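Local structure of 2-oxo-1,2-dihydroquinoline 8-monooxygenase, oxygenase component (Pseudomonas putida, 1Z02) at residues A[248-253]-A[260-265]; A[168-173]-A[295-300]; A[307-312]-A[350-355]. The protein is the oxygenase component of a Rieske-type monooxygenase, probably using electrons from its [2Fe-2S] cluster to activate oxygen at a mononuclear iron and hydroxylate 2-oxo-1,2-dihydroquinoline. All blocks are in the same frame, centred on the assembly; numbering follows the deposited sequence.

Contact 1: A[248-253]-A[260-265]; sequences DCIAVV and KGMMQW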
# COMPACT_ATOMS: atom_id res chain seq x y z
N ASP A 248 -45.61 3.36 -8.73
CA ASP A 248 -45.64 3.47 -7.28
C ASP A 248 -45.29 2.15 -6.60
O ASP A 248 -45.82 1.84 -5.53
CB ASP A 248 -47.02 3.93 -6.83
CG ASP A 248 -48.12 2.98 -7.26
OD1 ASP A 248 -49.27 3.19 -6.82
OD2 ASP A 248 -47.85 2.03 -8.03
N CYS A 249 -44.41 1.36 -7.21
CA CYS A 249 -44.00 0.09 -6.63
C CYS A 249 -43.25 0.33 -5.33
O CYS A 249 -43.08 -0.58 -4.52
CB CYS A 249 -43.09 -0.66 -7.60
SG CYS A 249 -41.60 0.27 -8.01
N ILE A 250 -42.80 1.57 -5.13
CA ILE A 250 -42.07 1.95 -3.93
C ILE A 250 -42.70 3.19 -3.32
O ILE A 250 -43.06 4.13 -4.03
CB ILE A 250 -40.58 2.26 -4.25
CG1 ILE A 250 -39.89 1.01 -4.82
CG2 ILE A 250 -39.86 2.75 -2.99
CD1 ILE A 250 -38.46 1.24 -5.24
N ALA A 251 -42.86 3.20 -2.00
CA ALA A 251 -43.43 4.34 -1.31
C ALA A 251 -42.33 5.11 -0.58
O ALA A 251 -41.64 4.56 0.28
CB ALA A 251 -44.49 3.87 -0.32
N VAL A 252 -42.17 6.38 -0.94
CA VAL A 252 -41.16 7.22 -0.30
C VAL A 252 -41.77 7.96 0.88
O VAL A 252 -42.78 8.64 0.74
CB VAL A 252 -40.57 8.25 -1.30
CG1 VAL A 252 -39.45 9.04 -0.64
CG2 VAL A 252 -40.06 7.54 -2.55
N VAL A 253 -41.15 7.80 2.05
CA VAL A 253 -41.62 8.46 3.26
C VAL A 253 -40.71 9.64 3.54
O VAL A 253 -39.49 9.49 3.61
CB VAL A 253 -41.62 7.50 4.46
CG1 VAL A 253 -42.23 8.20 5.67
CG2 VAL A 253 -42.40 6.26 4.12
N LYS A 260 -36.64 8.78 7.33
CA LYS A 260 -36.71 9.16 5.92
C LYS A 260 -36.22 7.98 5.10
O LYS A 260 -35.06 7.58 5.22
CB LYS A 260 -35.78 10.33 5.62
CG LYS A 260 -35.82 11.46 6.64
CD LYS A 260 -37.11 12.23 6.63
CE LYS A 260 -36.98 13.29 7.69
NZ LYS A 260 -38.19 14.00 8.00
N GLY A 261 -37.10 7.44 4.27
CA GLY A 261 -36.70 6.31 3.46
C GLY A 261 -37.76 5.84 2.49
O GLY A 261 -38.62 6.61 2.08
N MET A 262 -37.69 4.56 2.13
CA MET A 262 -38.64 3.99 1.18
C MET A 262 -39.03 2.58 1.58
O MET A 262 -38.21 1.82 2.11
CB MET A 262 -38.04 3.97 -0.23
CG MET A 262 -36.77 3.14 -0.32
SD MET A 262 -35.94 3.26 -1.91
CE MET A 262 -36.05 1.61 -2.50
N MET A 263 -40.29 2.24 1.32
CA MET A 263 -40.84 0.93 1.61
C MET A 263 -41.17 0.28 0.27
O MET A 263 -41.91 0.86 -0.52
CB MET A 263 -42.11 1.05 2.46
CG MET A 263 -42.91 -0.24 2.59
SD MET A 263 -42.30 -1.28 3.90
CE MET A 263 -41.03 -1.92 3.24
N GLN A 264 -40.64 -0.91 0.03
CA GLN A 264 -40.91 -1.61 -1.22
C GLN A 264 -42.11 -2.54 -1.04
O GLN A 264 -42.11 -3.40 -0.15
CB GLN A 264 -39.67 -2.38 -1.65
CG GLN A 264 -38.44 -1.50 -1.80
CD GLN A 264 -37.29 -2.21 -2.45
OE1 GLN A 264 -36.70 -3.12 -1.88
NE2 GLN A 264 -36.98 -1.81 -3.67
N TRP A 265 -43.13 -2.34 -1.88
CA TRP A 265 -44.35 -3.15 -1.81
C TRP A 265 -44.14 -4.55 -2.36
O TRP A 265 -44.66 -4.90 -3.42
CB TRP A 265 -45.49 -2.46 -2.56
CG TRP A 265 -45.84 -1.09 -2.07
CD1 TRP A 265 -45.66 0.08 -2.75
CD2 TRP A 265 -46.44 -0.74 -0.82
NE1 TRP A 265 -46.12 1.14 -2.00
CE2 TRP A 265 -46.61 0.66 -0.81
CE3 TRP A 265 -46.86 -1.48 0.29
CZ2 TRP A 265 -47.18 1.34 0.27
CZ3 TRP A 265 -47.44 -0.80 1.37
CH2 TRP A 265 -47.59 0.60 1.35
O HOH W 1 -46.75 3.68 -3.28

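Contact 2: A[168-173]-A[295-300]; sequences DLPFRF and SVVLPG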
# COMPACT_ATOMS: atom_id res chain seq x y z
N ASP A 168 -33.61 7.70 12.79
CA ASP A 168 -32.62 7.06 11.93
C ASP A 168 -32.69 5.53 12.03
O ASP A 168 -31.70 4.83 11.81
CB ASP A 168 -31.20 7.53 12.29
CG ASP A 168 -30.91 8.93 11.78
OD1 ASP A 168 -29.81 9.45 12.06
OD2 ASP A 168 -31.78 9.52 11.10
N LEU A 169 -33.87 5.03 12.39
CA LEU A 169 -34.10 3.60 12.52
C LEU A 169 -35.27 3.25 11.61
O LEU A 169 -36.13 4.09 11.35
CB LEU A 169 -34.43 3.26 13.98
CG LEU A 169 -33.45 2.33 14.72
CD1 LEU A 169 -32.05 2.60 14.35
CD2 LEU A 169 -33.66 2.42 16.19
N PRO A 170 -35.33 2.00 11.10
CA PRO A 170 -36.43 1.60 10.21
C PRO A 170 -37.83 1.88 10.76
O PRO A 170 -37.99 2.09 11.97
CB PRO A 170 -36.18 0.11 10.00
CG PRO A 170 -34.67 0.02 10.08
CD PRO A 170 -34.35 0.91 11.26
N PHE A 171 -38.82 1.87 9.87
CA PHE A 171 -40.22 2.10 10.24
C PHE A 171 -40.65 1.05 11.25
O PHE A 171 -40.29 -0.12 11.11
CB PHE A 171 -41.13 2.03 9.01
CG PHE A 171 -40.67 2.88 7.86
CD1 PHE A 171 -40.01 2.31 6.77
CD2 PHE A 171 -40.87 4.26 7.88
CE1 PHE A 171 -39.56 3.10 5.72
CE2 PHE A 171 -40.42 5.06 6.82
CZ PHE A 171 -39.76 4.47 5.74
N ARG A 172 -41.43 1.45 12.25
CA ARG A 172 -41.89 0.53 13.29
C ARG A 172 -43.30 0.01 13.06
O ARG A 172 -44.14 0.73 12.52
CB ARG A 172 -41.83 1.20 14.67
CG ARG A 172 -40.48 1.76 15.02
CD ARG A 172 -40.48 2.46 16.37
NE ARG A 172 -40.74 1.55 17.48
CZ ARG A 172 -40.63 1.88 18.76
NH1 ARG A 172 -40.88 0.99 19.71
NH2 ARG A 172 -40.26 3.12 19.10
N PHE A 173 -43.53 -1.24 13.47
CA PHE A 173 -44.84 -1.90 13.38
C PHE A 173 -45.15 -2.41 14.78
O PHE A 173 -44.23 -2.72 15.55
CB PHE A 173 -44.80 -3.08 12.41
CG PHE A 173 -44.52 -2.69 10.99
CD1 PHE A 173 -43.22 -2.60 10.51
CD2 PHE A 173 -45.57 -2.37 10.13
CE1 PHE A 173 -42.96 -2.20 9.21
CE2 PHE A 173 -45.32 -1.96 8.82
CZ PHE A 173 -44.01 -1.88 8.36
N SER A 295 -37.07 -2.64 3.15
CA SER A 295 -37.18 -1.19 3.12
C SER A 295 -35.83 -0.63 3.56
O SER A 295 -35.03 -1.34 4.18
CB SER A 295 -38.28 -0.72 4.08
OG SER A 295 -38.08 -1.20 5.40
N VAL A 296 -35.56 0.63 3.22
CA VAL A 296 -34.31 1.25 3.60
C VAL A 296 -34.52 2.72 3.98
O VAL A 296 -35.26 3.45 3.32
CB VAL A 296 -33.26 1.14 2.44
CG1 VAL A 296 -33.78 1.83 1.19
CG2 VAL A 296 -31.91 1.74 2.88
N VAL A 297 -33.88 3.13 5.07
CA VAL A 297 -33.99 4.50 5.55
C VAL A 297 -32.60 5.09 5.82
O VAL A 297 -31.63 4.34 6.02
CB VAL A 297 -34.80 4.56 6.88
CG1 VAL A 297 -36.21 4.06 6.66
CG2 VAL A 297 -34.11 3.72 7.96
N LEU A 298 -32.51 6.42 5.82
CA LEU A 298 -31.24 7.07 6.10
C LEU A 298 -30.85 6.72 7.54
O LEU A 298 -31.72 6.55 8.39
CB LEU A 298 -31.38 8.60 5.98
CG LEU A 298 -31.29 9.19 4.56
CD1 LEU A 298 -31.78 10.64 4.54
CD2 LEU A 298 -29.86 9.12 4.09
N PRO A 299 -29.55 6.59 7.83
CA PRO A 299 -28.38 6.81 6.97
C PRO A 299 -28.04 5.65 6.03
O PRO A 299 -27.00 5.67 5.36
CB PRO A 299 -27.26 7.06 7.97
CG PRO A 299 -27.60 6.13 9.07
CD PRO A 299 -29.12 6.32 9.22
N GLY A 300 -28.92 4.65 5.98
CA GLY A 300 -28.70 3.49 5.14
C GLY A 300 -28.91 2.24 5.97
O GLY A 300 -27.99 1.43 6.14

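Contact 3: A[307-312]-A[350-355]; sequences WPEEHV and DHMYKP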
# COMPACT_ATOMS: atom_id res chain seq x y z
N TRP A 307 -38.17 -12.35 8.33
CA TRP A 307 -36.96 -13.08 7.94
C TRP A 307 -36.07 -13.29 9.16
O TRP A 307 -35.83 -12.37 9.95
CB TRP A 307 -36.21 -12.31 6.85
CG TRP A 307 -35.02 -13.02 6.30
CD1 TRP A 307 -33.75 -13.01 6.80
CD2 TRP A 307 -34.99 -13.87 5.14
NE1 TRP A 307 -32.93 -13.80 6.03
CE2 TRP A 307 -33.67 -14.34 5.00
CE3 TRP A 307 -35.96 -14.28 4.21
CZ2 TRP A 307 -33.28 -15.20 3.97
CZ3 TRP A 307 -35.57 -15.14 3.18
CH2 TRP A 307 -34.24 -15.58 3.07
N PRO A 308 -35.55 -14.52 9.34
CA PRO A 308 -35.76 -15.69 8.48
C PRO A 308 -37.08 -16.44 8.73
O PRO A 308 -37.46 -17.33 7.97
CB PRO A 308 -34.54 -16.55 8.75
CG PRO A 308 -34.24 -16.24 10.17
CD PRO A 308 -34.44 -14.76 10.28
N GLU A 309 -37.75 -16.08 9.82
CA GLU A 309 -39.02 -16.69 10.19
C GLU A 309 -39.96 -15.65 10.81
O GLU A 309 -39.54 -14.54 11.16
CB GLU A 309 -38.80 -17.83 11.18
CG GLU A 309 -38.11 -19.04 10.57
CD GLU A 309 -37.73 -20.08 11.61
OE1 GLU A 309 -37.38 -21.21 11.21
OE2 GLU A 309 -37.77 -19.77 12.82
N GLU A 310 -41.23 -16.02 10.96
CA GLU A 310 -42.22 -15.11 11.52
C GLU A 310 -41.80 -14.61 12.89
O GLU A 310 -41.19 -15.35 13.67
CB GLU A 310 -43.58 -15.80 11.62
CG GLU A 310 -44.01 -16.49 10.35
CD GLU A 310 -45.43 -17.01 10.43
OE1 GLU A 310 -45.86 -17.70 9.49
OE2 GLU A 310 -46.11 -16.73 11.44
N HIS A 311 -42.14 -13.36 13.18
CA HIS A 311 -41.80 -12.72 14.45
C HIS A 311 -40.31 -12.40 14.59
O HIS A 311 -39.87 -11.87 15.61
CB HIS A 311 -42.25 -13.59 15.63
CG HIS A 311 -43.72 -13.84 15.66
ND1 HIS A 311 -44.29 -14.97 15.11
CD2 HIS A 311 -44.75 -13.10 16.15
CE1 HIS A 311 -45.60 -14.91 15.26
NE2 HIS A 311 -45.90 -13.78 15.88
N VAL A 312 -39.54 -12.74 13.56
CA VAL A 312 -38.11 -12.46 13.54
C VAL A 312 -37.89 -11.49 12.40
O VAL A 312 -38.53 -11.60 11.36
CB VAL A 312 -37.27 -13.73 13.28
CG1 VAL A 312 -35.80 -13.39 13.25
CG2 VAL A 312 -37.55 -14.78 14.34
N ASP A 350 -27.91 -19.71 17.26
CA ASP A 350 -26.63 -20.40 17.25
C ASP A 350 -26.52 -21.58 16.29
O ASP A 350 -25.48 -21.77 15.66
CB ASP A 350 -26.30 -20.91 18.65
CG ASP A 350 -26.02 -19.80 19.63
OD1 ASP A 350 -26.01 -20.08 20.85
OD2 ASP A 350 -25.80 -18.65 19.19
N HIS A 351 -27.59 -22.35 16.17
CA HIS A 351 -27.55 -23.54 15.32
C HIS A 351 -28.42 -23.50 14.08
O HIS A 351 -28.55 -24.50 13.38
CB HIS A 351 -27.92 -24.76 16.17
CG HIS A 351 -27.16 -24.84 17.45
ND1 HIS A 351 -25.82 -25.17 17.51
CD2 HIS A 351 -27.53 -24.59 18.73
CE1 HIS A 351 -25.40 -25.11 18.76
NE2 HIS A 351 -26.42 -24.76 19.52
N MET A 352 -29.00 -22.34 13.78
CA MET A 352 -29.85 -22.24 12.60
C MET A 352 -29.63 -20.93 11.85
O MET A 352 -29.02 -20.92 10.77
CB MET A 352 -31.32 -22.37 13.01
CG MET A 352 -32.19 -23.02 11.95
SD MET A 352 -32.08 -22.17 10.36
CE MET A 352 -33.73 -21.65 10.16
N TYR A 353 -30.12 -19.83 12.41
CA TYR A 353 -29.99 -18.52 11.78
C TYR A 353 -28.56 -18.09 11.47
O TYR A 353 -28.26 -17.67 10.35
CB TYR A 353 -30.65 -17.44 12.64
CG TYR A 353 -32.08 -17.74 13.05
CD1 TYR A 353 -32.95 -18.43 12.20
CD2 TYR A 353 -32.58 -17.28 14.27
CE1 TYR A 353 -34.28 -18.65 12.56
CE2 TYR A 353 -33.90 -17.50 14.63
CZ TYR A 353 -34.74 -18.18 13.78
OH TYR A 353 -36.05 -18.39 14.15
N LYS A 354 -27.66 -18.16 12.46
CA LYS A 354 -26.28 -17.74 12.23
C LYS A 354 -25.55 -18.52 11.14
O LYS A 354 -25.13 -17.95 10.14
CB LYS A 354 -25.48 -17.81 13.52
CG LYS A 354 -24.07 -17.25 13.39
CD LYS A 354 -23.29 -17.36 14.70
CE LYS A 354 -21.89 -16.78 14.56
NZ LYS A 354 -21.07 -16.94 15.80
N PRO A 355 -25.39 -19.84 11.30
CA PRO A 355 -24.68 -20.59 10.26
C PRO A 355 -25.36 -20.65 8.90
O PRO A 355 -24.70 -20.51 7.87
CB PRO A 355 -24.53 -21.98 10.89
CG PRO A 355 -25.77 -22.10 11.71
CD PRO A 355 -25.85 -20.74 12.38

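Contact 1: A[248-253]-A[260-265]
Ile250 and Met262 meet on one face of an antiparallel beta hairpin, whose strand 250-253 is an outermost strand, within this chain, of the catalytic domain's sheet. The packing is diagonal: Ile250 CG2 lies 3.5 Å from Met262 CB, and Ile250 CD1 reaches Met262 CE. Met262 CG sits between its own backbone N and carbonyl carbon (chi1 60°); the chain runs straight through chi2 and bends at chi3, which sets CE against the isoleucine. Gln264 lies beside Ile250, the two side chains pointing the same way. On the other face, the methyl of Ala251 approaches the Trp265 indole obliquely, with Ala251 CB 3.7 Å from Trp265 CZ2.

The backbone fixes this register. Ala251 and Met263 form a hydrogen-bonded pair: Ala251 N donates to Met263 O at 2.9 Å, nearly straight (176° at the hydrogen), and Met263 N returns the bond to Ala251 O. Val253 and Gly261 make a second such pair, and Trp265 N donates to Cys249 O just beyond the strands. The short axes run 155° apart, as expected for a twisted antiparallel pair.

Farther out, helix 392-404 covers the face with Ile250, Val252 and Met262 through Ser393, Thr396, Trp397 and Leu400. Phe180 packs against Val253 and Met263 on the other face. The side chain of Gln264 is about 12 Å from the iron, so strand 261-264 passes the metal site at a distance without contributing a ligand.

At the open end of the hairpin, before strand 250-253 begins and after 261-264 ends, the Trp265 ring edge turns to the Asp248 carbonyl (CD1 to Asp248 O, 3.3 Å), and one water joins them, accepting from Trp265 NE1 at 2.9 Å and donating to Asp248 O at 3.1 Å.

Contact 2: A[168-173]-A[295-300]
Asp168 meets Leu298 and Pro299 where the long loop between strands 147-152 and 196-206 passes the end of strand 293-297 in the central antiparallel sheet, running almost opposite to it (168° between end-to-end directions). Asp168 CA lies 3.7 Å from Leu298 O, and Asp168 CB 3.9 Å from Pro299 CD, the two side chains crossing at about a right angle. The peptide before Pro299 is cis and turns the chain beyond the strand. The Asp168 carboxylate is engaged outside the two segments, by a salt bridge to Arg406 and a hydrogen bond from Trp44 N.

Next along the loop, the backbone between Leu169 and Pro170 rests on a valine methyl, with Val297 CG2 3.8 Å from Pro170 N. The same methyl approaches Pro170 CG. Val297 and Ser295 point to the loop, whereas Val296 points away and packs on Trp397 of helix 392-404, so successive strand residues serve two layers.

At Phe171 the contact becomes a CH-pi interaction. Val297 CG1, anti to its carbonyl carbon (chi1 -62°), sits over the ring face 4.0 Å from the Phe171 centroid and 30° off the normal; Ser295 OG lies instead at the ring edge, 4.2 Å from Phe171 CD1.

Contact 3: A[307-312]-A[350-355]
Pro308 and Tyr353 form the tight part of this contact, where the loop between strands 301-305 and 313-320 meets helix 339-359. The proline side chain crosses the tyrosine at about a right angle. Pro308 CD lies over one ring face; Pro308 CG, on the same side but lower, is displaced outward past the CD1-CE1 bond, 3.3 Å from Tyr353 CD1 and 3.4 Å from Tyr353 CE1.

A short hydrogen bond fixes the far end of the ring. Tyr353 OH donates to Glu309 OE2 at 2.6 Å, with the carboxylate at the ring edge and its plane 88° from that of the ring. The hydroxyl meets OE2 from above the carboxylate plane, 51° out of it. The glutamate chain is extended beyond CG, which carries the carboxylate out to the tyrosine hydroxyl. Glu309 OE1 also forms a salt bridge with Arg348, five residues before Tyr353 on the same helix, which would favour a charged carboxylate and so a strong acceptor for the phenol. Buried Val312 meets the hydroxyl end of the ring tip to tip, Val312 CG2 lying 3.9 Å from Tyr353 OH.

Around this core the contact is looser. Met352 meets Glu309 tip to tip through its methyl, Met352 CE lying 3.8 Å from Glu309 OE1, and both residues are partly exposed. A type II turn, closed by Val312 N donating to Glu309 O at 3.0 Å, carries Glu310 and His311 away from the helix to the solvent side.

Leu332 of strand 325-335 also packs on both Pro308 and Tyr353. A helix thus lies against antiparallel strands and the turn joining two of them, consistent with the helix-grip architecture of the Bet v 1-like catalytic domain.

How the contacts relate
All three contacts fall within the catalytic, ring-hydroxylase family region, and contacts 1 and 2 are continuous. Their centres lie 11 Å apart, and strands 261-264 and 293-297 are neighbours in one sheet, joined by probable backbone bonds, Met262 N to Val296 O and Leu298 N to Lys260 O. In sequence, both segments of contact 1 fall between those of contact 2, and contact 3 follows both. Its centre is 26 Å from contact 1 and 21 Å from contact 2, with no touching atoms. The same sheet receives helix 392-404 near contacts 1 and 2 and helix 339-359, through strand 325-335, near contact 3; the Gln264 and Pro308 side chains lie about 12 and 13 Å from the iron.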